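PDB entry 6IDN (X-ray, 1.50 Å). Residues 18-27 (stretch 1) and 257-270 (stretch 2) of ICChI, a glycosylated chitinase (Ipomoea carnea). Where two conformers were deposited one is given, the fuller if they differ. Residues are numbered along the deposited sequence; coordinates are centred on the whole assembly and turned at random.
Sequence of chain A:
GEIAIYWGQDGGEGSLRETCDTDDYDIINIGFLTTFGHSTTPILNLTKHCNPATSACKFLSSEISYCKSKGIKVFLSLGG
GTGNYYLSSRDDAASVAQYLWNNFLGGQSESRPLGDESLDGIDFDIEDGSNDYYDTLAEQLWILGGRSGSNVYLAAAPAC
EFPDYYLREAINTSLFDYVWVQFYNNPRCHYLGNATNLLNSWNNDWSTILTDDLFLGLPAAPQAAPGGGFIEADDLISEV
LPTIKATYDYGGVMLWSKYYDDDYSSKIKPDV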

ATOM      1  N   GLU A  18      -9.078 -13.101  -9.640  1.00 31.65           N
ATOM      2  CA  GLU A  18      -8.078 -13.451 -10.644  1.00 32.20           C
ATOM      3  C   GLU A  18      -6.699 -12.953 -10.237  1.00 30.08           C
ATOM      4  O   GLU A  18      -5.685 -13.627 -10.468  1.00 30.30           O
ATOM      5  CB  GLU A  18      -8.475 -12.870 -11.999  1.00 33.47           C
ATOM      6  CG  GLU A  18      -9.649 -13.594 -12.645  1.00 36.15           C
ATOM      7  CD  GLU A  18     -10.253 -12.819 -13.795  1.00 45.29           C
ATOM      8  OE1 GLU A  18      -9.960 -11.617 -13.947  1.00 36.10           O
ATOM      9  OE2 GLU A  18     -11.022 -13.423 -14.569  1.00 46.34           O
ATOM     10  N   THR A  19      -6.644 -11.766  -9.644  1.00 28.20           N
ATOM     11  CA  THR A  19      -5.379 -11.244  -9.152  1.00 26.28           C
ATOM     12  C   THR A  19      -4.776 -12.176  -8.108  1.00 27.80           C
ATOM     13  O   THR A  19      -3.589 -12.522  -8.171  1.00 25.92           O
ATOM     14  CB  THR A  19      -5.616  -9.844  -8.596  1.00 24.63           C
ATOM     15  OG1 THR A  19      -6.069  -9.006  -9.670  1.00 27.44           O
ATOM     16  CG2 THR A  19      -4.338  -9.259  -7.982  1.00 23.67           C
ATOM     17  N   CYS A  20      -5.590 -12.621  -7.152  1.00 29.42           N
ATOM     18  CA  CYS A  20      -5.079 -13.553  -6.157  1.00 26.14           C
ATOM     19  C   CYS A  20      -4.698 -14.883  -6.791  1.00 27.68           C
ATOM     20  O   CYS A  20      -3.712 -15.507  -6.386  1.00 28.49           O
ATOM     21  CB  CYS A  20      -6.107 -13.742  -5.044  1.00 29.00           C
ATOM     22  SG  CYS A  20      -6.232 -12.256  -4.061  1.00 27.30           S
ATOM     23  N   ASP A  21      -5.465 -15.332  -7.789  1.00 29.56           N
ATOM     24  CA  ASP A  21      -5.203 -16.616  -8.428  1.00 31.59           C
ATOM     25  C   ASP A  21      -3.942 -16.627  -9.297  1.00 31.61           C
ATOM     26  O   ASP A  21      -3.565 -17.692  -9.795  1.00 33.31           O
ATOM     27  CB  ASP A  21      -6.423 -17.027  -9.252  1.00 33.78           C
ATOM     28  CG  ASP A  21      -7.468 -17.783  -8.426  1.00 34.85           C
ATOM     29  OD1 ASP A  21      -7.093 -18.450  -7.440  1.00 35.47           O
ATOM     30  OD2 ASP A  21      -8.670 -17.712  -8.765  1.00 39.31           O
ATOM     31  N   THR A  22      -3.265 -15.495  -9.495  1.00 30.65           N
ATOM     32  CA  THR A  22      -1.943 -15.560 -10.111  1.00 33.19           C
ATOM     33  C   THR A  22      -0.951 -16.291  -9.222  1.00 29.62           C
ATOM     34  O   THR A  22       0.055 -16.806  -9.728  1.00 31.21           O
ATOM     35  CB  THR A  22      -1.395 -14.160 -10.417  1.00 29.79           C
ATOM     36  OG1 THR A  22      -1.045 -13.491  -9.196  1.00 28.43           O
ATOM     37  CG2 THR A  22      -2.409 -13.346 -11.189  1.00 35.81           C
ATOM     38  N   ASP A  23      -1.216 -16.340  -7.914  1.00 28.64           N
ATOM     39  CA  ASP A  23      -0.321 -16.916  -6.918  1.00 29.07           C
ATOM     40  C   ASP A  23       1.030 -16.202  -6.888  1.00 30.89           C
ATOM     41  O   ASP A  23       2.004 -16.722  -6.338  1.00 31.14           O
ATOM     42  CB  ASP A  23      -0.157 -18.427  -7.141  1.00 32.90           C
ATOM     43  CG  ASP A  23      -1.448 -19.180  -6.895  1.00 36.10           C
ATOM     44  OD1 ASP A  23      -2.137 -18.845  -5.911  1.00 37.41           O
ATOM     45  OD2 ASP A  23      -1.786 -20.092  -7.680  1.00 41.69           O
ATOM     46  N   ASP A  24       1.091 -14.999  -7.463  1.00 25.84           N
ATOM     47  CA  ASP A  24       2.300 -14.182  -7.437  1.00 28.54           C
ATOM     48  C   ASP A  24       2.346 -13.222  -6.261  1.00 28.20           C
ATOM     49  O   ASP A  24       3.431 -12.724  -5.933  1.00 28.04           O
ATOM     50  CB  ASP A  24       2.426 -13.365  -8.731  1.00 24.73           C
ATOM     51  CG  ASP A  24       2.928 -14.190  -9.899  1.00 31.44           C
ATOM     52  OD1 ASP A  24       3.402 -15.323  -9.673  1.00 39.14           O
ATOM     53  OD2 ASP A  24       2.850 -13.712 -11.053  1.00 38.36           O
ATOM     54  N   TYR A  25       1.208 -12.939  -5.627  1.00 25.02           N
ATOM     55  CA  TYR A  25       1.123 -11.863  -4.645  1.00 20.33           C
ATOM     56  C   TYR A  25       0.802 -12.402  -3.261  1.00 24.36           C
ATOM     57  O   TYR A  25      -0.037 -13.300  -3.098  1.00 25.66           O
ATOM     58  CB  TYR A  25       0.068 -10.833  -5.045  1.00 19.85           C
ATOM     59  CG  TYR A  25       0.120 -10.463  -6.504  1.00 20.53           C
ATOM     60  CD1 TYR A  25       1.274  -9.933  -7.065  1.00 24.13           C
ATOM     61  CD2 TYR A  25      -0.982 -10.671  -7.341  1.00 22.19           C
ATOM     62  CE1 TYR A  25       1.329  -9.591  -8.399  1.00 20.99           C
ATOM     63  CE2 TYR A  25      -0.932 -10.323  -8.678  1.00 23.56           C
ATOM     64  CZ  TYR A  25       0.221  -9.790  -9.206  1.00 23.45           C
ATOM     65  OH  TYR A  25       0.281  -9.446 -10.535  1.00 24.74           O
ATOM     66  N   ASP A  26       1.491 -11.853  -2.274  1.00 21.16           N
ATOM     67  CA  ASP A  26       1.236 -12.152  -0.878  1.00 21.16           C
ATOM     68  C   ASP A  26       0.406 -11.090  -0.186  1.00 20.31           C
ATOM     69  O   ASP A  26      -0.170 -11.382   0.865  1.00 18.56           O
ATOM     70  CB  ASP A  26       2.566 -12.298  -0.138  1.00 21.75           C
ATOM     71  CG  ASP A  26       3.462 -13.318  -0.782  1.00 21.09           C
ATOM     72  OD1 ASP A  26       3.295 -14.533  -0.477  1.00 26.58           O
ATOM     73  OD2 ASP A  26       4.300 -12.930  -1.628  1.00 22.81           O
ATOM     74  N   ILE A  27       0.353  -9.877  -0.745  1.00 20.14           N
ATOM     75  CA  ILE A  27      -0.389  -8.736  -0.201  1.00 18.06           C
ATOM     76  C   ILE A  27      -1.035  -7.987  -1.358  1.00 18.50           C
ATOM     77  O   ILE A  27      -0.389  -7.745  -2.382  1.00 17.97           O
ATOM     78  CB  ILE A  27       0.530  -7.778   0.585  1.00 18.64           C
ATOM     79  CG1 ILE A  27       1.214  -8.540   1.720  1.00 20.15           C
ATOM     80  CG2 ILE A  27      -0.265  -6.626   1.133  1.00 20.15           C
ATOM     81  CD1 ILE A  27       2.356  -7.792   2.350  1.00 18.98           C
ATOM     82  N   SER A 257       1.425  -1.477 -10.980  1.00 17.88           N
ATOM     83  CA  SER A 257       0.223  -1.955 -10.291  1.00 18.49           C
ATOM     84  C   SER A 257      -0.233  -3.221 -11.036  1.00 23.16           C
ATOM     85  O   SER A 257       0.403  -3.624 -12.005  1.00 22.35           O
ATOM     86  CB  SER A 257      -0.874  -0.898 -10.314  1.00 23.01           C
ATOM     87  OG  SER A 257      -1.389  -0.769 -11.641  1.00 26.14           O
ATOM     88  N   LYS A 258      -1.343  -3.831 -10.615  1.00 20.75           N
ATOM     89  CA  LYS A 258      -1.800  -5.054 -11.277  1.00 24.50           C
ATOM     90  C   LYS A 258      -2.020  -4.830 -12.772  1.00 30.73           C
ATOM     91  O   LYS A 258      -1.702  -5.704 -13.591  1.00 25.26           O
ATOM     92  CB  LYS A 258      -3.082  -5.563 -10.614  1.00 24.48           C
ATOM     93  CG  LYS A 258      -3.746  -6.758 -11.326  1.00 27.40           C
ATOM     94  CD  LYS A 258      -2.806  -7.963 -11.417  1.00 27.01           C
ATOM     95  CE  LYS A 258      -3.536  -9.198 -11.975  1.00 30.72           C
ATOM     96  NZ  LYS A 258      -3.983  -9.016 -13.381  1.00 33.21           N
ATOM     97  N   TYR A 259      -2.539  -3.656 -13.143  1.00 24.00           N
ATOM     98  CA  TYR A 259      -2.864  -3.397 -14.542  1.00 26.05           C
ATOM     99  C   TYR A 259      -1.640  -3.503 -15.441  1.00 25.35           C
ATOM    100  O   TYR A 259      -1.767  -3.891 -16.609  1.00 29.24           O
ATOM    101  CB  TYR A 259      -3.499  -2.014 -14.695  1.00 26.86           C
ATOM    102  CG  TYR A 259      -3.838  -1.671 -16.131  1.00 30.96           C
ATOM    103  CD1 TYR A 259      -4.899  -2.293 -16.774  1.00 32.79           C
ATOM    104  CD2 TYR A 259      -3.096  -0.735 -16.841  1.00 37.03           C
ATOM    105  CE1 TYR A 259      -5.216  -1.991 -18.088  1.00 35.80           C
ATOM    106  CE2 TYR A 259      -3.405  -0.428 -18.160  1.00 36.65           C
ATOM    107  CZ  TYR A 259      -4.464  -1.056 -18.772  1.00 35.56           C
ATOM    108  OH  TYR A 259      -4.778  -0.754 -20.081  1.00 43.46           O
ATOM    109  N   TYR A 260      -0.458  -3.177 -14.918  1.00 23.37           N
ATOM    110  CA  TYR A 260       0.775  -3.145 -15.698  1.00 26.43           C
ATOM    111  C   TYR A 260       1.631  -4.387 -15.518  1.00 26.48           C
ATOM    112  O   TYR A 260       2.689  -4.487 -16.150  1.00 27.49           O
ATOM    113  CB  TYR A 260       1.596  -1.899 -15.335  1.00 26.03           C
ATOM    114  CG  TYR A 260       0.855  -0.616 -15.645  1.00 23.68           C
ATOM    115  CD1 TYR A 260       0.722  -0.171 -16.952  1.00 27.58           C
ATOM    116  CD2 TYR A 260       0.256   0.126 -14.635  1.00 23.35           C
ATOM    117  CE1 TYR A 260       0.029   0.991 -17.241  1.00 32.39           C
ATOM    118  CE2 TYR A 260      -0.448   1.294 -14.920  1.00 27.69           C
ATOM    119  CZ  TYR A 260      -0.549   1.721 -16.221  1.00 32.92           C
ATOM    120  OH  TYR A 260      -1.244   2.875 -16.522  1.00 34.13           O
ATOM    121  N   ASP A 261       1.199  -5.334 -14.686  1.00 22.40           N
ATOM    122  CA  ASP A 261       1.988  -6.519 -14.355  1.00 22.63           C
ATOM    123  C   ASP A 261       1.536  -7.692 -15.223  1.00 24.81           C
ATOM    124  O   ASP A 261       0.847  -8.610 -14.777  1.00 33.64           O
ATOM    125  CB  ASP A 261       1.859  -6.832 -12.861  1.00 24.60           C
ATOM    126  CG  ASP A 261       2.779  -7.955 -12.416  1.00 29.19           C
ATOM    127  OD1 ASP A 261       3.757  -8.244 -13.140  1.00 26.82           O
ATOM    128  OD2 ASP A 261       2.509  -8.560 -11.355  1.00 26.17           O
ATOM    129  N   ASP A 262       1.948  -7.662 -16.492  1.00 28.96           N
ATOM    130  CA  ASP A 262       1.657  -8.779 -17.386  0.51 32.99           C
ATOM    131  C   ASP A 262       2.544  -9.978 -17.061  1.00 34.79           C
ATOM    132  O   ASP A 262       2.066 -11.115 -16.979  1.00 39.06           O
ATOM    133  CB  ASP A 262       1.839  -8.358 -18.848  0.51 35.97           C
ATOM    134  CG  ASP A 262       1.021  -7.124 -19.221  0.51 38.07           C
ATOM    135  OD1 ASP A 262       0.109  -6.734 -18.462  0.51 44.84           O
ATOM    136  OD2 ASP A 262       1.299  -6.538 -20.288  0.51 43.24           O
ATOM    137  N   ASP A 263       3.845  -9.743 -16.885  1.00 28.70           N
ATOM    138  CA  ASP A 263       4.743 -10.842 -16.546  1.00 29.05           C
ATOM    139  C   ASP A 263       5.912 -10.416 -15.663  1.00 25.55           C
ATOM    140  O   ASP A 263       6.849 -11.206 -15.494  1.00 28.52           O
ATOM    141  CB  ASP A 263       5.272 -11.528 -17.827  1.00 37.03           C
ATOM    142  CG  ASP A 263       5.947 -10.562 -18.786  1.00 39.64           C
ATOM    143  OD1 ASP A 263       6.354  -9.462 -18.367  1.00 35.60           O
ATOM    144  OD2 ASP A 263       6.073 -10.906 -19.976  1.00 44.05           O
ATOM    145  N   TYR A 264       5.896  -9.214 -15.086  1.00 24.06           N
ATOM    146  CA  TYR A 264       7.031  -8.781 -14.279  1.00 22.63           C
ATOM    147  C   TYR A 264       7.150  -9.616 -13.012  1.00 19.26           C
ATOM    148  O   TYR A 264       8.215 -10.178 -12.731  1.00 24.63           O
ATOM    149  CB  TYR A 264       6.904  -7.296 -13.945  1.00 21.69           C
ATOM    150  CG  TYR A 264       8.175  -6.636 -13.435  1.00 20.28           C
ATOM    151  CD1 TYR A 264       9.281  -6.488 -14.259  1.00 22.16           C
ATOM    152  CD2 TYR A 264       8.256  -6.152 -12.129  1.00 19.97           C
ATOM    153  CE1 TYR A 264      10.437  -5.870 -13.805  1.00 21.63           C
ATOM    154  CE2 TYR A 264       9.418  -5.535 -11.668  1.00 19.56           C
ATOM    155  CZ  TYR A 264      10.495  -5.401 -12.510  1.00 19.10           C
ATOM    156  OH  TYR A 264      11.651  -4.777 -12.062  1.00 18.79           O
ATOM    157  N   SER A 265       6.061  -9.742 -12.240  1.00 21.83           N
ATOM    158  CA  SER A 265       6.155 -10.518 -11.005  1.00 21.29           C
ATOM    159  C   SER A 265       6.458 -11.985 -11.286  1.00 22.78           C
ATOM    160  O   SER A 265       7.158 -12.636 -10.505  1.00 25.35           O
ATOM    161  CB  SER A 265       4.873 -10.374 -10.171  1.00 23.18           C
ATOM    162  OG  SER A 265       3.731 -10.811 -10.890  1.00 26.49           O
ATOM    163  N   SER A 266       5.938 -12.527 -12.391  0.65 25.17           N
ATOM    164  CA  SER A 266       6.262 -13.906 -12.735  0.65 30.16           C
ATOM    165  C   SER A 266       7.755 -14.062 -12.995  0.65 31.40           C
ATOM    166  O   SER A 266       8.350 -15.090 -12.648  0.65 32.01           O
ATOM    167  CB  SER A 266       5.453 -14.356 -13.952  0.65 36.67           C
ATOM    168  OG  SER A 266       4.073 -14.473 -13.652  0.65 33.34           O
ATOM    169  N   LYS A 267       8.379 -13.045 -13.591  1.00 23.86           N
ATOM    170  CA  LYS A 267       9.801 -13.125 -13.907  1.00 27.25           C
ATOM    171  C   LYS A 267      10.677 -12.973 -12.668  1.00 24.45           C
ATOM    172  O   LYS A 267      11.782 -13.524 -12.628  1.00 28.03           O
ATOM    173  CB  LYS A 267      10.185 -12.047 -14.927  1.00 27.72           C
ATOM    174  CG  LYS A 267       9.739 -12.288 -16.352  1.00 34.81           C
ATOM    175  CD  LYS A 267      10.043 -11.057 -17.209  1.00 36.31           C
ATOM    176  CE  LYS A 267       9.460 -11.177 -18.601  1.00 47.97           C
ATOM    177  NZ  LYS A 267      10.103 -12.293 -19.330  1.00 53.05           N
ATOM    178  N   ILE A 268      10.229 -12.223 -11.662  1.00 24.83           N
ATOM    179  CA  ILE A 268      11.090 -11.929 -10.519  1.00 23.66           C
ATOM    180  C   ILE A 268      10.775 -12.766  -9.282  1.00 22.96           C
ATOM    181  O   ILE A 268      11.636 -12.875  -8.396  1.00 25.45           O
ATOM    182  CB  ILE A 268      11.059 -10.422 -10.157  1.00 21.16           C
ATOM    183  CG1 ILE A 268       9.687 -10.013  -9.595  1.00 19.16           C
ATOM    184  CG2 ILE A 268      11.444  -9.581 -11.365  1.00 21.36           C
ATOM    185  CD1 ILE A 268       9.668  -8.595  -9.023  1.00 18.93           C
ATOM    186  N   LYS A 269       9.591 -13.371  -9.195  1.00 23.90           N
ATOM    187  CA  LYS A 269       9.177 -13.979  -7.930  1.00 23.88           C
ATOM    188  C   LYS A 269      10.180 -14.974  -7.357  1.00 31.19           C
ATOM    189  O   LYS A 269      10.466 -14.886  -6.151  1.00 27.34           O
ATOM    190  CB  LYS A 269       7.798 -14.644  -8.065  1.00 35.21           C
ATOM    191  CG  LYS A 269       7.257 -15.155  -6.716  1.00 35.95           C
ATOM    192  CD  LYS A 269       5.739 -15.192  -6.669  1.00 38.41           C
ATOM    193  CE  LYS A 269       5.220 -15.548  -5.272  1.00 43.77           C
ATOM    194  NZ  LYS A 269       5.191 -14.390  -4.305  1.00 33.22           N
ATOM    195  N   PRO A 270      10.765 -15.901  -8.128  1.00 28.59           N
ATOM    196  CA  PRO A 270      11.714 -16.844  -7.514  1.00 32.57           C
ATOM    197  C   PRO A 270      12.885 -16.168  -6.822  1.00 28.64           C
ATOM    198  O   PRO A 270      13.435 -16.734  -5.870  1.00 33.72           O
ATOM    199  CB  PRO A 270      12.177 -17.704  -8.704  1.00 29.06           C
ATOM    200  CG  PRO A 270      11.111 -17.568  -9.710  1.00 29.11           C
ATOM    201  CD  PRO A 270      10.561 -16.189  -9.560  1.00 28.15           C
TER
HETATM  202  O   HOH W   1       2.733 -16.163  -3.494  1.00 35.64           O
HETATM  203  O   HOH W   2       5.087 -16.519  -1.826  1.00 42.43           O

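The contact between residues 18-27 and 257-270 is a small, largely polar one, burying 438 Å² in total, in which a loop rich in aspartate is held by hydrogen bonds and a salt bridge to a helix and the segments flanking it.

Asp 261, a buried residue, has a carboxylate shared between the two stretches. Tyr 25 points its CA-to-CB bond away from the partner, yet its ring carries the hydroxyl back across, and OH donates a short hydrogen bond of 2.5 Å to Asp 261 OD2, which lies at the ring edge near its plane. The same OD2 accepts a bond from Ser 265 OG (2.6 Å), while Asp 261 OD1 takes the backbone N of Ser 265 (2.9 Å). The carboxylate that receives the tyrosine is thus fixed against the first turn of the helix.

Asp 24 reaches the helix itself. Its OD2 accepts a hydrogen bond from Ser 266 OG at 3.0 Å and lies equally close to Ser 265 OG, whose proton is directed to Asp 261. The backbone of Asp 24 is steadied in turn by Thr 22, whose OG1 accepts from Asp 24 N (3.1 Å) and donates to Thr 19 O (2.9 Å).

Lys 269, in the 3-10 segment, reaches the backbone of Asp 24. Its NZ donates to Asp 24 O (2.9 Å) and forms a salt bridge with Asp 26 OD2 (3.2 Å), so a single ammonium group ties both main chain and side chain of the loop. Water 1 donates to Asp 23 O (3.0 Å) and accepts a weak bond from Lys 269 NZ (3.1 Å), adding a bridge.

Lys 258 contributes chiefly through its aliphatic portion: CD packs 3.5 Å from Tyr 25 OH and CE 3.4 Å from Thr 19 OG1, while its NZ is hydrogen-bonded elsewhere in the structure.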